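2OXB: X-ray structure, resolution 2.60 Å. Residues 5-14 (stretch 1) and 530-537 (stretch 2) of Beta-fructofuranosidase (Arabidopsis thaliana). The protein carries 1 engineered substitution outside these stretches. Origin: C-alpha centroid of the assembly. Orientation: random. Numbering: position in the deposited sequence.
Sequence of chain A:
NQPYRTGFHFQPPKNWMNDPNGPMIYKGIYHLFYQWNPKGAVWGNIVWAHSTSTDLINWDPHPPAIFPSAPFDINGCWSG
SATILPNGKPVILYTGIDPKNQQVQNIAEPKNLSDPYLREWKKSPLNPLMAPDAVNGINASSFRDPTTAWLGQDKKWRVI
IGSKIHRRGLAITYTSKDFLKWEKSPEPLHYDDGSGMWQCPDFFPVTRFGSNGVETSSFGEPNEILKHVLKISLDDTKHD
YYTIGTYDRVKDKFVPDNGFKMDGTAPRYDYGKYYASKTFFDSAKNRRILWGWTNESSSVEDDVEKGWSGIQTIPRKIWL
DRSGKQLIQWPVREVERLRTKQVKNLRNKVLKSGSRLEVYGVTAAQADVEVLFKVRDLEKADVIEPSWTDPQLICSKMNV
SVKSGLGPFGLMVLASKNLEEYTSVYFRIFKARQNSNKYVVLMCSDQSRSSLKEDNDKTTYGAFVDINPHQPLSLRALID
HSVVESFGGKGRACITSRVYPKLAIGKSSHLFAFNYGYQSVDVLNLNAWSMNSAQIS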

# COMPACT_ATOMS: atom_id res chain seq x y z
N ARG A 5 -15.59 10.67 -5.41
CA ARG A 5 -15.38 10.17 -4.07
C ARG A 5 -15.64 8.66 -4.03
O ARG A 5 -16.41 8.16 -4.83
CB ARG A 5 -16.30 10.91 -3.10
CG ARG A 5 -16.14 12.41 -3.16
CD ARG A 5 -16.70 13.10 -1.93
NE ARG A 5 -16.10 12.57 -0.71
CZ ARG A 5 -16.39 13.00 0.52
NH1 ARG A 5 -17.28 13.97 0.70
NH2 ARG A 5 -15.81 12.44 1.57
N THR A 6 -14.98 7.95 -3.12
CA THR A 6 -15.17 6.50 -3.02
C THR A 6 -16.35 6.16 -2.12
O THR A 6 -16.66 6.89 -1.17
CB THR A 6 -13.93 5.80 -2.46
OG1 THR A 6 -13.76 6.16 -1.08
CG2 THR A 6 -12.69 6.20 -3.24
N GLY A 7 -17.00 5.04 -2.42
CA GLY A 7 -18.12 4.59 -1.63
C GLY A 7 -17.79 3.55 -0.56
O GLY A 7 -18.41 3.54 0.50
N PHE A 8 -16.83 2.67 -0.82
CA PHE A 8 -16.49 1.64 0.15
C PHE A 8 -15.04 1.63 0.61
O PHE A 8 -14.59 0.69 1.26
CB PHE A 8 -16.87 0.26 -0.38
CG PHE A 8 -16.15 -0.15 -1.62
CD1 PHE A 8 -14.85 -0.62 -1.57
CD2 PHE A 8 -16.79 -0.07 -2.86
CE1 PHE A 8 -14.19 -1.01 -2.74
CE2 PHE A 8 -16.14 -0.46 -4.02
CZ PHE A 8 -14.83 -0.93 -3.96
N HIS A 9 -14.28 2.66 0.29
CA HIS A 9 -12.90 2.68 0.74
C HIS A 9 -12.83 3.42 2.07
O HIS A 9 -13.37 2.96 3.08
CB HIS A 9 -12.02 3.35 -0.32
CG HIS A 9 -11.80 2.50 -1.52
ND1 HIS A 9 -11.09 1.32 -1.48
CD2 HIS A 9 -12.23 2.63 -2.80
CE1 HIS A 9 -11.08 0.76 -2.68
NE2 HIS A 9 -11.77 1.54 -3.50
N PHE A 10 -12.16 4.57 2.05
CA PHE A 10 -12.06 5.42 3.23
C PHE A 10 -11.36 6.72 2.90
O PHE A 10 -10.39 6.76 2.14
CB PHE A 10 -11.31 4.75 4.39
CG PHE A 10 -11.10 5.67 5.55
CD1 PHE A 10 -12.18 6.19 6.26
CD2 PHE A 10 -9.81 6.11 5.89
CE1 PHE A 10 -11.99 7.13 7.28
CE2 PHE A 10 -9.61 7.05 6.91
CZ PHE A 10 -10.70 7.56 7.60
N GLN A 11 -11.89 7.78 3.49
CA GLN A 11 -11.36 9.10 3.27
C GLN A 11 -12.10 10.07 4.16
O GLN A 11 -13.16 9.75 4.71
CB GLN A 11 -11.59 9.49 1.81
CG GLN A 11 -13.04 9.41 1.38
CD GLN A 11 -13.21 9.62 -0.09
OE1 GLN A 11 -12.98 10.71 -0.61
NE2 GLN A 11 -13.57 8.55 -0.80
N PRO A 12 -11.53 11.27 4.35
CA PRO A 12 -12.20 12.26 5.20
C PRO A 12 -13.40 12.76 4.42
O PRO A 12 -13.39 12.74 3.18
CB PRO A 12 -11.14 13.34 5.37
CG PRO A 12 -9.85 12.60 5.20
CD PRO A 12 -10.16 11.70 4.03
N PRO A 13 -14.44 13.22 5.12
CA PRO A 13 -15.63 13.73 4.44
C PRO A 13 -15.32 15.08 3.80
O PRO A 13 -16.14 15.63 3.06
CB PRO A 13 -16.64 13.86 5.57
CG PRO A 13 -15.76 14.17 6.76
CD PRO A 13 -14.64 13.18 6.58
N LYS A 14 -14.13 15.60 4.08
CA LYS A 14 -13.71 16.89 3.55
C LYS A 14 -12.23 17.15 3.83
O LYS A 14 -11.71 16.71 4.86
CB LYS A 14 -14.55 18.00 4.21
CG LYS A 14 -14.20 19.41 3.75
CD LYS A 14 -14.87 20.50 4.59
CE LYS A 14 -14.41 20.47 6.06
NZ LYS A 14 -14.86 21.66 6.85
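Stretch 2 530-537: SMNSAQIS

The last residues of the chain, Ser 530 to Ser 537, return to lie along a segment near its beginning. Stretch 1 has no regular helix or strand, and most of stretch 2 is likewise irregular but extended. The two run in the same direction: Gly 7 lies nearest Ser 533, Phe 8 nearest Ala 534, Phe 10 nearest Ile 536 and Pro 13 nearest Ser 537, with CA to CA separations of 4.5 to 5.8 Å.

One backbone hydrogen bond pins them together, from Ala 534 N to Gly 7 O (2.9 Å, almost linear). Gly 7 has no side chain, and its carbonyl faces Ala 534; an ideal CB on Gly 7 would lie 3.5 Å from Ser 533 OG, close but no clash, and 5.3 Å from Ala 534 N, so the hydrogen bond does not depend on the residue being glycine. Just beyond, the small methyl of Ala 534 points toward stretch 1, its CB 3.6 Å from Phe 8 CA. So short a side chain suits two backbones this close.

Earlier in stretch 2, Met 531 packs against the side chain of Phe 8. The flexible thioether chain, m at all three chi angles, folds over the aromatic ring: CE of Met 531 sits 3.8 Å from the centroid of the Phe 8 ring, almost on its normal, in a CH-pi contact, while Met 531 CB packs 3.7 Å from Phe 8 CE2.

The main bump of stretch 2 is Ile 536, which buries more area than any other residue here. Its branched side chain spreads across a hollow in stretch 1: CG2 reaches His 9 O at 3.2 Å and lies at the edge of the Phe 10 ring, with Ile 536 CG2 4.2 Å from Phe 10 CD1, while Ile 536 CD1 extends to Thr 6 O at 3.4 Å. Branching lets one residue touch these separated walls. At the chain end, Ser 537 turns its CB away, and its backbone makes the contact, with Ser 537 O 3.4 Å from Pro 13 CD.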

# COMPACT_ATOMS: atom_id res chain seq x y z
N SER A 530 -21.48 -6.21 -7.71
CA SER A 530 -21.76 -4.80 -7.44
C SER A 530 -21.37 -4.61 -5.98
O SER A 530 -21.44 -5.56 -5.19
CB SER A 530 -23.24 -4.48 -7.65
OG SER A 530 -23.56 -4.34 -9.03
N MET A 531 -20.96 -3.41 -5.61
CA MET A 531 -20.53 -3.13 -4.23
C MET A 531 -21.28 -1.98 -3.55
O MET A 531 -21.19 -0.82 -3.97
CB MET A 531 -19.04 -2.81 -4.20
CG MET A 531 -18.11 -3.96 -4.56
SD MET A 531 -17.79 -5.08 -3.18
CE MET A 531 -16.70 -4.09 -2.17
N ASN A 532 -22.01 -2.33 -2.50
CA ASN A 532 -22.77 -1.37 -1.71
C ASN A 532 -21.78 -0.45 -1.00
O ASN A 532 -20.58 -0.74 -0.93
CB ASN A 532 -23.61 -2.07 -0.65
CG ASN A 532 -24.67 -2.97 -1.25
OD1 ASN A 532 -25.14 -3.90 -0.61
ND2 ASN A 532 -25.05 -2.69 -2.49
N SER A 533 -22.30 0.63 -0.45
CA SER A 533 -21.47 1.60 0.25
C SER A 533 -21.08 1.17 1.65
O SER A 533 -21.75 0.36 2.29
CB SER A 533 -22.19 2.95 0.32
OG SER A 533 -22.29 3.53 -0.97
N ALA A 534 -19.97 1.72 2.11
CA ALA A 534 -19.48 1.42 3.44
C ALA A 534 -19.59 2.74 4.21
O ALA A 534 -19.37 3.81 3.64
CB ALA A 534 -18.03 0.95 3.38
N GLN A 535 -19.96 2.64 5.48
CA GLN A 535 -20.12 3.82 6.33
C GLN A 535 -18.78 4.45 6.70
O GLN A 535 -18.17 4.09 7.71
CB GLN A 535 -20.90 3.43 7.60
CG GLN A 535 -22.03 2.44 7.33
CD GLN A 535 -23.15 2.50 8.34
OE1 GLN A 535 -24.13 1.76 8.23
NE2 GLN A 535 -23.04 3.40 9.31
N ILE A 536 -18.34 5.38 5.86
CA ILE A 536 -17.07 6.08 6.05
C ILE A 536 -17.28 7.53 6.53
O ILE A 536 -18.19 8.22 6.07
CB ILE A 536 -16.24 6.12 4.72
CG1 ILE A 536 -17.11 6.67 3.57
CG2 ILE A 536 -15.70 4.74 4.41
CD1 ILE A 536 -16.37 6.86 2.24
N SER A 537 -16.42 7.95 7.46
CA SER A 537 -16.44 9.30 8.03
C SER A 537 -15.17 9.52 8.85
O SER A 537 -14.58 10.60 8.82
CB SER A 537 -17.67 9.51 8.92
OG SER A 537 -18.86 9.65 8.16